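Long-range contacts in DUF1460 domain-containing protein (Legionella pneumophila subsp. pneumophila, PDB 2IM9), which is of unknown function but belongs to an N-acetylmuramoyl-L-alanine amidase-like family in the papain-like peptidase clan, so it may act on peptidoglycan: residues Q146-T155 against I312-E320; S58-Y69 against R282-D293. One frame throughout, in Å; residues are numbered along the deposited sequence.

In the fold
Both contacts join parts of the chain that reach the same antiparallel sheet, but at different places. Contact 1 adds the short strand 151-153 to strand 311-317, while contact 2 brings the end of helix 53-63 and the loop after it onto the hairpin of strands 278-285 and 290-295. Strands 246-254 and 264-275 run between strand 311-317 and that hairpin. The centres of the contacts are about 21 Å apart and their nearest atoms about 9 Å, so they do not touch. Their segments alternate along the chain, so neither pair encloses the other. No ligand marks a site. Contact 2 lies beside helix 95-107, and its Ala-284 O has a weak hydrogen bond with His-268 NE2 of strand 264-275.

Contact 1: Q146-T155 against I312-E320; sequences QKRGLLKDIT and INIQVVLPE
OD1 of Asp-153 is gripped twice by Thr-155, while OD2 of the same carboxylate reaches across to Asn-313. Thr-155 OG1 donates to Asp-153 OD1 over 2.7 Å, and the backbone N of Thr-155 meets that oxygen nearly head-on, closing an Asx turn. ND2 of Asn-313 binds Asp-153 OD2 at 2.8 Å, lying on its syn side but 35° out of the carboxylate plane; the two planes stand almost perpendicular, and OD2 lies close to that of the amide. The amide has a second acceptor in Pro-220 O on strand 214-223. While its hydrogen is directed to Asp-153 OD1, Thr-155 OG1 also accepts from Ile-314 N, 2.9 Å away and almost straight at 176°. Threonine suits this double role, since its hydroxyl both donates and accepts while its side chain packs on Pro-220 and Ile-222 of strand 214-223.

Ahead of the turn the pairing is regular. Lys-152 and Val-316 form a hydrogen-bonded antiparallel pair, and Leu-318 N reaches Leu-150 O at 2.9 Å. Leu-151 and Val-317 point to one face of the sheet, as do Asp-153 and Gln-315; Lys-152 and Val-316 occupy the other. There Ile-154, just after the strand ends, has CG1 between the backbone N and the carbonyl carbon (chi1 65°) and brings CD1 to within 3.7 Å of Val-316 CG1. Leu-318 crosses Lys-152 at about a right angle, laying CD2 3.7 Å from Lys-152 CB, so the aliphatic part of the lysine is used for packing. Beta-branched Val-316 and Val-317 fit the extended backbone. Gly-149, at positive phi, ends the preceding helix in a Schellman motif. A Schellman-capped helix thus leads into a short antiparallel strand that an Asx turn closes, adding it to strand 311-317 of the central sheet.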
loop_
_atom_site.group_PDB
_atom_site.type_symbol
_atom_site.label_atom_id
_atom_site.label_comp_id
_atom_site.label_asym_id
_atom_site.label_seq_id
_atom_site.Cartn_x
_atom_site.Cartn_y
_atom_site.Cartn_z
ATOM N N GLN A 146 10.930 -5.307 1.178
ATOM C CA GLN A 146 12.244 -4.937 1.699
ATOM C C GLN A 146 13.227 -6.064 1.423
ATOM O O GLN A 146 14.338 -5.819 0.919
ATOM C CB GLN A 146 12.188 -4.628 3.195
ATOM C CG GLN A 146 11.604 -3.258 3.524
ATOM C CD GLN A 146 11.131 -3.140 4.975
ATOM O OE1 GLN A 146 10.425 -2.180 5.345
ATOM N NE2 GLN A 146 11.488 -4.122 5.795
ATOM N N LYS A 147 12.805 -7.294 1.717
ATOM C CA LYS A 147 13.677 -8.472 1.549
ATOM C C LYS A 147 14.173 -8.617 0.115
ATOM O O LYS A 147 15.343 -8.962 -0.112
ATOM C CB LYS A 147 13.004 -9.758 2.069
ATOM C CG LYS A 147 12.869 -9.799 3.603
ATOM C CD LYS A 147 13.891 -10.706 4.295
ATOM C CE LYS A 147 13.826 -10.570 5.830
ATOM N NZ LYS A 147 12.480 -10.897 6.429
ATOM N N ARG A 148 13.325 -8.289 -0.854
ATOM C CA ARG A 148 13.704 -8.449 -2.249
ATOM C C ARG A 148 14.348 -7.196 -2.851
ATOM O O ARG A 148 14.675 -7.153 -4.042
ATOM C CB ARG A 148 12.529 -8.941 -3.067
ATOM C CG ARG A 148 11.506 -7.908 -3.356
ATOM C CD ARG A 148 10.317 -8.587 -3.954
ATOM N NE ARG A 148 9.357 -7.594 -4.390
ATOM C CZ ARG A 148 9.286 -7.112 -5.625
ATOM N NH1 ARG A 148 10.114 -7.549 -6.560
ATOM N NH2 ARG A 148 8.369 -6.198 -5.918
ATOM N N GLY A 149 14.542 -6.185 -2.015
ATOM C CA GLY A 149 15.341 -5.024 -2.389
ATOM C C GLY A 149 14.610 -3.910 -3.101
ATOM O O GLY A 149 15.242 -3.035 -3.705
ATOM N N LEU A 150 13.278 -3.924 -3.025
ATOM C CA LEU A 150 12.482 -2.838 -3.593
ATOM C C LEU A 150 12.418 -1.621 -2.667
ATOM O O LEU A 150 12.569 -0.463 -3.133
ATOM C CB LEU A 150 11.067 -3.317 -3.939
ATOM C CG LEU A 150 10.127 -2.226 -4.465
ATOM C CD1 LEU A 150 10.705 -1.556 -5.708
ATOM C CD2 LEU A 150 8.735 -2.807 -4.774
ATOM N N LEU A 151 12.188 -1.881 -1.380
ATOM C CA LEU A 151 12.003 -0.815 -0.391
ATOM C C LEU A 151 13.078 -0.824 0.684
ATOM O O LEU A 151 13.650 -1.881 1.013
ATOM C CB LEU A 151 10.634 -0.955 0.298
ATOM C CG LEU A 151 9.399 -0.982 -0.614
ATOM C CD1 LEU A 151 8.156 -1.352 0.190
ATOM C CD2 LEU A 151 9.223 0.358 -1.332
ATOM N N LYS A 152 13.327 0.359 1.244
ATOM C CA LYS A 152 14.150 0.507 2.440
ATOM C C LYS A 152 13.422 1.401 3.425
ATOM O O LYS A 152 12.991 2.477 3.054
ATOM C CB LYS A 152 15.477 1.173 2.072
ATOM C CG LYS A 152 16.450 1.340 3.244
ATOM C CD LYS A 152 17.829 1.818 2.759
ATOM C CE LYS A 152 17.760 3.172 2.057
ATOM N NZ LYS A 152 19.113 3.807 1.905
ATOM N N ASP A 153 13.332 0.968 4.679
ATOM C CA ASP A 153 12.699 1.757 5.735
ATOM C C ASP A 153 13.737 2.775 6.199
ATOM O O ASP A 153 14.830 2.396 6.670
ATOM C CB ASP A 153 12.266 0.827 6.880
ATOM C CG ASP A 153 11.410 1.521 7.940
ATOM O OD1 ASP A 153 11.693 2.699 8.258
ATOM O OD2 ASP A 153 10.479 0.875 8.484
ATOM N N ILE A 154 13.416 4.053 6.046
ATOM C CA ILE A 154 14.317 5.124 6.474
ATOM C C ILE A 154 13.789 5.946 7.655
ATOM O O ILE A 154 14.352 6.996 7.985
ATOM C CB ILE A 154 14.699 6.048 5.304
ATOM C CG1 ILE A 154 13.483 6.803 4.753
ATOM C CG2 ILE A 154 15.385 5.231 4.198
ATOM C CD1 ILE A 154 13.869 8.124 4.122
ATOM N N THR A 155 12.736 5.449 8.310
ATOM C CA THR A 155 12.088 6.166 9.418
ATOM C C THR A 155 13.079 6.675 10.465
ATOM O O THR A 155 13.039 7.858 10.846
ATOM C CB THR A 155 11.011 5.281 10.080
ATOM O OG1 THR A 155 10.155 4.742 9.050
ATOM C CG2 THR A 155 10.182 6.080 11.084
ATOM N N ILE A 312 3.930 8.183 11.717
ATOM C CA ILE A 312 4.149 7.723 10.335
ATOM C C ILE A 312 5.438 6.913 10.133
ATOM O O ILE A 312 6.425 7.132 10.815
ATOM C CB ILE A 312 4.180 8.918 9.354
ATOM C CG1 ILE A 312 5.308 9.908 9.687
ATOM C CG2 ILE A 312 2.796 9.580 9.298
ATOM C CD1 ILE A 312 5.448 11.042 8.642
ATOM N N ASN A 313 5.406 6.002 9.167
ATOM C CA ASN A 313 6.582 5.231 8.748
ATOM C C ASN A 313 6.947 5.703 7.351
ATOM O O ASN A 313 6.058 6.019 6.555
ATOM C CB ASN A 313 6.256 3.721 8.790
ATOM C CG ASN A 313 7.352 2.848 8.190
ATOM O OD1 ASN A 313 7.457 2.694 6.968
ATOM N ND2 ASN A 313 8.146 2.243 9.046
ATOM N N ILE A 314 8.253 5.764 7.070
ATOM C CA ILE A 314 8.734 6.267 5.775
ATOM C C ILE A 314 9.660 5.242 5.129
ATOM O O ILE A 314 10.627 4.787 5.739
ATOM C CB ILE A 314 9.497 7.623 5.915
ATOM C CG1 ILE A 314 8.663 8.676 6.673
ATOM C CG2 ILE A 314 9.871 8.186 4.541
ATOM C CD1 ILE A 314 8.853 8.666 8.175
ATOM N N GLN A 315 9.352 4.898 3.874
ATOM C CA GLN A 315 10.176 3.990 3.081
ATOM C C GLN A 315 10.538 4.648 1.765
ATOM O O GLN A 315 9.802 5.500 1.257
ATOM C CB GLN A 315 9.401 2.722 2.785
ATOM C CG GLN A 315 9.226 1.839 4.001
ATOM C CD GLN A 315 8.479 0.602 3.647
ATOM O OE1 GLN A 315 7.263 0.650 3.401
ATOM N NE2 GLN A 315 9.190 -0.524 3.587
ATOM N N VAL A 316 11.685 4.271 1.212
ATOM C CA VAL A 316 12.078 4.772 -0.105
ATOM C C VAL A 316 12.289 3.599 -1.043
ATOM O O VAL A 316 12.490 2.471 -0.602
ATOM C CB VAL A 316 13.349 5.636 -0.075
ATOM C CG1 VAL A 316 13.125 6.904 0.754
ATOM C CG2 VAL A 316 14.526 4.837 0.478
ATOM N N VAL A 317 12.181 3.870 -2.336
ATOM C CA VAL A 317 12.355 2.856 -3.363
ATOM C C VAL A 317 13.842 2.828 -3.706
ATOM O O VAL A 317 14.440 3.877 -3.935
ATOM C CB VAL A 317 11.526 3.193 -4.617
ATOM C CG1 VAL A 317 11.872 2.254 -5.800
ATOM C CG2 VAL A 317 10.043 3.152 -4.297
ATOM N N LEU A 318 14.419 1.634 -3.758
ATOM C CA LEU A 318 15.869 1.505 -3.954
ATOM C C LEU A 318 16.333 1.479 -5.419
ATOM O O LEU A 318 17.330 2.139 -5.767
ATOM C CB LEU A 318 16.388 0.270 -3.221
ATOM C CG LEU A 318 16.347 0.297 -1.699
ATOM C CD1 LEU A 318 16.715 -1.083 -1.156
ATOM C CD2 LEU A 318 17.269 1.391 -1.155
ATOM N N PRO A 319 15.669 0.678 -6.274
ATOM C CA PRO A 319 16.108 0.653 -7.676
ATOM C C PRO A 319 16.191 2.058 -8.278
ATOM O O PRO A 319 15.279 2.874 -8.094
ATOM C CB PRO A 319 15.021 -0.163 -8.365
ATOM C CG PRO A 319 14.511 -1.050 -7.303
ATOM C CD PRO A 319 14.555 -0.261 -6.040
ATOM N N GLU A 320 17.289 2.342 -8.973
ATOM C CA GLU A 320 17.524 3.676 -9.542
ATOM C C GLU A 320 16.953 3.846 -10.944
ATOM O O GLU A 320 16.634 4.957 -11.359
ATOM C CB GLU A 320 19.025 4.009 -9.555
ATOM C CG GLU A 320 19.627 4.132 -8.153
ATOM C CD GLU A 320 21.086 4.549 -8.158
ATOM O OE1 GLU A 320 21.894 3.942 -8.906
ATOM O OE2 GLU A 320 21.425 5.487 -7.402
#

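Contact 2: S58-Y69 against R282-D293; sequences SQISAYFKGTKY and RQASSQYGKVVD
The guanidinium of Arg-282 meets its neighbours both at its edge and over one face. At the edge, NH1 donates to Ser-61 OG, 3.0 Å away and in the guanidinium plane; that hydroxyl is also bonded to Ile-57 O. NE and NH2 grip Asp-293 side-on, one to each carboxylate oxygen, and each oxygen accepts on its syn lone pair, with Arg-282 NE 2.7 Å from Asp-293 OD1. Over one face lie Ala-62 CB, small enough to fit close, and Lys-65 CD. The lysine chain crosses the arginine at about a right angle and, bent at chi3 (71°), brings NZ to Asp-293 OD2 at 2.8 Å, from above the carboxylate plane. One aspartate thus probably offsets two nearby positive charges.

At the far end, the Tyr-69 ring lies with one face against Ser-286, whose CB makes a CH-pi contact 3.8 Å from the ring centroid; a slim serine permits this approach. Between the two, Gly-66 N bonds Val-291 O and Val-291 N bonds Thr-67 O. The helix end and type II turn of 64-67 thus pack on an antiparallel beta-hairpin with a G1 bulge, Gly-289 and Lys-290 both facing Ser-285.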
loop_
_atom_site.group_PDB
_atom_site.type_symbol
_atom_site.label_atom_id
_atom_site.label_comp_id
_atom_site.label_asym_id
_atom_site.label_seq_id
_atom_site.Cartn_x
_atom_site.Cartn_y
_atom_site.Cartn_z
ATOM N N SER A 58 6.653 10.459 -9.087
ATOM C CA SER A 58 5.851 11.681 -9.031
ATOM C C SER A 58 4.978 11.829 -10.272
ATOM O O SER A 58 3.796 12.120 -10.157
ATOM C CB SER A 58 6.725 12.926 -8.826
ATOM O OG SER A 58 5.921 14.102 -8.751
ATOM N N GLN A 59 5.561 11.622 -11.453
ATOM C CA GLN A 59 4.831 11.766 -12.704
ATOM C C GLN A 59 3.711 10.759 -12.843
ATOM O O GLN A 59 2.588 11.124 -13.165
ATOM C CB GLN A 59 5.799 11.672 -13.879
ATOM C CG GLN A 59 6.688 12.917 -13.978
ATOM C CD GLN A 59 7.633 12.882 -15.165
ATOM O OE1 GLN A 59 7.379 12.193 -16.159
ATOM N NE2 GLN A 59 8.728 13.642 -15.072
ATOM N N ILE A 60 4.006 9.493 -12.546
ATOM C CA ILE A 60 3.007 8.423 -12.681
ATOM C C ILE A 60 1.888 8.557 -11.634
ATOM O O ILE A 60 0.703 8.431 -11.947
ATOM C CB ILE A 60 3.677 7.044 -12.611
ATOM C CG1 ILE A 60 4.593 6.881 -13.825
ATOM C CG2 ILE A 60 2.628 5.904 -12.552
ATOM C CD1 ILE A 60 5.645 5.794 -13.671
ATOM N N SER A 61 2.267 8.826 -10.388
ATOM C CA SER A 61 1.263 9.045 -9.362
ATOM C C SER A 61 0.347 10.231 -9.735
ATOM O O SER A 61 -0.868 10.153 -9.577
ATOM C CB SER A 61 1.918 9.212 -7.987
ATOM O OG SER A 61 2.805 10.312 -7.957
ATOM N N ALA A 62 0.926 11.295 -10.295
ATOM C CA ALA A 62 0.149 12.470 -10.724
ATOM C C ALA A 62 -0.835 12.142 -11.846
ATOM O O ALA A 62 -1.949 12.657 -11.869
ATOM C CB ALA A 62 1.063 13.589 -11.149
ATOM N N TYR A 63 -0.423 11.266 -12.746
ATOM C CA TYR A 63 -1.235 10.903 -13.916
ATOM C C TYR A 63 -2.592 10.340 -13.497
ATOM O O TYR A 63 -3.590 10.489 -14.216
ATOM C CB TYR A 63 -0.467 9.905 -14.770
ATOM C CG TYR A 63 -1.230 9.367 -15.963
ATOM C CD1 TYR A 63 -1.439 10.153 -17.103
ATOM C CD2 TYR A 63 -1.733 8.065 -15.953
ATOM C CE1 TYR A 63 -2.145 9.649 -18.206
ATOM C CE2 TYR A 63 -2.433 7.549 -17.042
ATOM C CZ TYR A 63 -2.635 8.341 -18.162
ATOM O OH TYR A 63 -3.334 7.817 -19.224
ATOM N N PHE A 64 -2.632 9.695 -12.330
ATOM C CA PHE A 64 -3.867 9.082 -11.828
ATOM C C PHE A 64 -4.644 9.941 -10.840
ATOM O O PHE A 64 -5.627 9.478 -10.297
ATOM C CB PHE A 64 -3.575 7.716 -11.193
ATOM C CG PHE A 64 -3.064 6.697 -12.173
ATOM C CD1 PHE A 64 -3.918 6.136 -13.133
ATOM C CD2 PHE A 64 -1.736 6.308 -12.155
ATOM C CE1 PHE A 64 -3.446 5.195 -14.045
ATOM C CE2 PHE A 64 -1.248 5.367 -13.070
ATOM C CZ PHE A 64 -2.102 4.811 -14.016
ATOM N N LYS A 65 -4.194 11.170 -10.566
ATOM C CA LYS A 65 -4.982 12.047 -9.684
ATOM C C LYS A 65 -6.401 12.203 -10.238
ATOM O O LYS A 65 -6.592 12.327 -11.460
ATOM C CB LYS A 65 -4.334 13.424 -9.512
ATOM C CG LYS A 65 -3.173 13.446 -8.531
ATOM C CD LYS A 65 -2.411 14.765 -8.598
ATOM C CE LYS A 65 -3.214 15.908 -8.008
ATOM N NZ LYS A 65 -2.372 17.138 -7.997
ATOM N N GLY A 66 -7.380 12.183 -9.337
ATOM C CA GLY A 66 -8.784 12.312 -9.703
ATOM C C GLY A 66 -9.501 11.017 -10.041
ATOM O O GLY A 66 -10.721 11.012 -10.193
ATOM N N THR A 67 -8.754 9.919 -10.160
ATOM C CA THR A 67 -9.344 8.587 -10.355
ATOM C C THR A 67 -10.108 8.150 -9.108
ATOM O O THR A 67 -9.634 8.331 -7.979
ATOM C CB THR A 67 -8.260 7.540 -10.696
ATOM O OG1 THR A 67 -7.558 7.964 -11.873
ATOM C CG2 THR A 67 -8.873 6.171 -10.954
ATOM N N LYS A 68 -11.283 7.557 -9.305
ATOM C CA LYS A 68 -12.178 7.280 -8.198
ATOM C C LYS A 68 -11.627 6.229 -7.247
ATOM O O LYS A 68 -10.820 5.381 -7.641
ATOM C CB LYS A 68 -13.558 6.852 -8.698
ATOM C CG LYS A 68 -13.629 5.437 -9.196
ATOM C CD LYS A 68 -15.024 5.114 -9.704
ATOM C CE LYS A 68 -14.966 3.968 -10.693
ATOM N NZ LYS A 68 -16.333 3.442 -10.959
ATOM N N TYR A 69 -12.100 6.292 -6.010
ATOM C CA TYR A 69 -11.775 5.326 -4.986
ATOM C C TYR A 69 -12.668 4.112 -5.151
ATOM O O TYR A 69 -13.892 4.255 -5.280
ATOM C CB TYR A 69 -11.992 5.954 -3.601
ATOM C CG TYR A 69 -11.629 5.048 -2.464
ATOM C CD1 TYR A 69 -10.304 4.956 -2.027
ATOM C CD2 TYR A 69 -12.601 4.273 -1.827
ATOM C CE1 TYR A 69 -9.957 4.118 -0.976
ATOM C CE2 TYR A 69 -12.261 3.415 -0.764
ATOM C CZ TYR A 69 -10.932 3.348 -0.355
ATOM O OH TYR A 69 -10.593 2.518 0.692
ATOM N N ARG A 282 0.033 12.165 -1.325
ATOM C CA ARG A 282 -0.732 11.795 -2.513
ATOM C C ARG A 282 -1.253 10.381 -2.323
ATOM O O ARG A 282 -0.481 9.450 -2.173
ATOM C CB ARG A 282 0.151 11.887 -3.754
ATOM C CG ARG A 282 -0.587 11.565 -5.060
ATOM C CD ARG A 282 0.301 11.918 -6.248
ATOM N NE ARG A 282 0.406 13.367 -6.426
ATOM C CZ ARG A 282 1.320 13.951 -7.193
ATOM N NH1 ARG A 282 2.218 13.223 -7.849
ATOM N NH2 ARG A 282 1.336 15.277 -7.302
ATOM N N GLN A 283 -2.576 10.226 -2.283
ATOM C CA GLN A 283 -3.148 8.914 -1.959
ATOM C C GLN A 283 -4.566 8.765 -2.452
ATOM O O GLN A 283 -5.211 9.747 -2.810
ATOM C CB GLN A 283 -3.079 8.578 -0.449
ATOM C CG GLN A 283 -2.974 9.747 0.484
ATOM C CD GLN A 283 -4.298 10.471 0.709
ATOM O OE1 GLN A 283 -5.258 9.900 1.251
ATOM N NE2 GLN A 283 -4.326 11.756 0.358
ATOM N N ALA A 284 -5.008 7.514 -2.510
ATOM C CA ALA A 284 -6.376 7.175 -2.860
ATOM C C ALA A 284 -7.156 7.255 -1.559
ATOM O O ALA A 284 -6.906 6.480 -0.617
ATOM C CB ALA A 284 -6.435 5.771 -3.467
ATOM N N SER A 285 -8.072 8.218 -1.514
ATOM C CA SER A 285 -8.753 8.606 -0.289
ATOM C C SER A 285 -10.225 8.219 -0.303
ATOM O O SER A 285 -10.970 8.666 -1.174
ATOM C CB SER A 285 -8.624 10.123 -0.116
ATOM O OG SER A 285 -9.469 10.596 0.921
ATOM N N SER A 286 -10.631 7.405 0.667
ATOM C CA SER A 286 -12.037 7.040 0.848
ATOM C C SER A 286 -12.875 8.248 1.264
ATOM O O SER A 286 -14.065 8.324 0.952
ATOM C CB SER A 286 -12.177 5.934 1.884
ATOM O OG SER A 286 -11.870 6.420 3.179
ATOM N N GLN A 287 -12.244 9.192 1.955
ATOM C CA GLN A 287 -12.916 10.410 2.411
ATOM C C GLN A 287 -13.235 11.343 1.236
ATOM O O GLN A 287 -14.351 11.872 1.138
ATOM C CB GLN A 287 -12.053 11.117 3.453
ATOM C CG GLN A 287 -12.666 12.394 4.020
ATOM C CD GLN A 287 -11.653 13.251 4.767
ATOM O OE1 GLN A 287 -10.662 12.743 5.318
ATOM N NE2 GLN A 287 -11.895 14.560 4.789
ATOM N N TYR A 288 -12.264 11.528 0.342
ATOM C CA TYR A 288 -12.455 12.360 -0.853
ATOM C C TYR A 288 -13.076 11.605 -2.031
ATOM O O TYR A 288 -13.580 12.219 -2.967
ATOM C CB TYR A 288 -11.137 13.023 -1.265
ATOM C CG TYR A 288 -10.704 14.112 -0.306
ATOM C CD1 TYR A 288 -11.175 15.417 -0.454
ATOM C CD2 TYR A 288 -9.852 13.834 0.762
ATOM C CE1 TYR A 288 -10.796 16.426 0.430
ATOM C CE2 TYR A 288 -9.460 14.843 1.656
ATOM C CZ TYR A 288 -9.944 16.132 1.480
ATOM O OH TYR A 288 -9.575 17.138 2.353
ATOM N N GLY A 289 -13.038 10.278 -1.980
ATOM C CA GLY A 289 -13.662 9.448 -3.008
ATOM C C GLY A 289 -12.825 9.335 -4.270
ATOM O O GLY A 289 -13.320 8.925 -5.322
ATOM N N LYS A 290 -11.552 9.705 -4.167
ATOM C CA LYS A 290 -10.663 9.715 -5.326
ATOM C C LYS A 290 -9.202 9.858 -4.898
ATOM O O LYS A 290 -8.914 10.118 -3.721
ATOM C CB LYS A 290 -11.036 10.869 -6.269
ATOM C CG LYS A 290 -10.824 12.254 -5.689
ATOM C CD LYS A 290 -11.549 13.317 -6.514
ATOM C CE LYS A 290 -10.991 14.715 -6.224
ATOM N NZ LYS A 290 -11.754 15.783 -6.964
ATOM N N VAL A 291 -8.292 9.697 -5.857
ATOM C CA VAL A 291 -6.869 9.980 -5.637
ATOM C C VAL A 291 -6.693 11.489 -5.543
ATOM O O VAL A 291 -7.053 12.215 -6.469
ATOM C CB VAL A 291 -5.997 9.408 -6.771
ATOM C CG1 VAL A 291 -4.523 9.829 -6.596
ATOM C CG2 VAL A 291 -6.113 7.872 -6.815
ATOM N N VAL A 292 -6.149 11.944 -4.415
ATOM C CA VAL A 292 -5.957 13.380 -4.171
ATOM C C VAL A 292 -4.569 13.705 -3.635
ATOM O O VAL A 292 -3.883 12.824 -3.132
ATOM C CB VAL A 292 -7.002 13.931 -3.152
ATOM C CG1 VAL A 292 -8.412 13.805 -3.703
ATOM C CG2 VAL A 292 -6.868 13.265 -1.758
ATOM N N ASP A 293 -4.187 14.982 -3.750
ATOM C CA ASP A 293 -3.055 15.571 -3.034
ATOM C C ASP A 293 -3.587 16.381 -1.863
ATOM O O ASP A 293 -4.452 17.240 -2.058
ATOM C CB ASP A 293 -2.312 16.557 -3.950
ATOM C CG ASP A 293 -1.329 15.882 -4.866
ATOM O OD1 ASP A 293 -1.097 14.676 -4.673
ATOM O OD2 ASP A 293 -0.788 16.552 -5.773
HETATM O O HOH W 1 3.830 15.373 -9.248
HETATM O O HOH W 2 -15.521 6.522 -4.982
#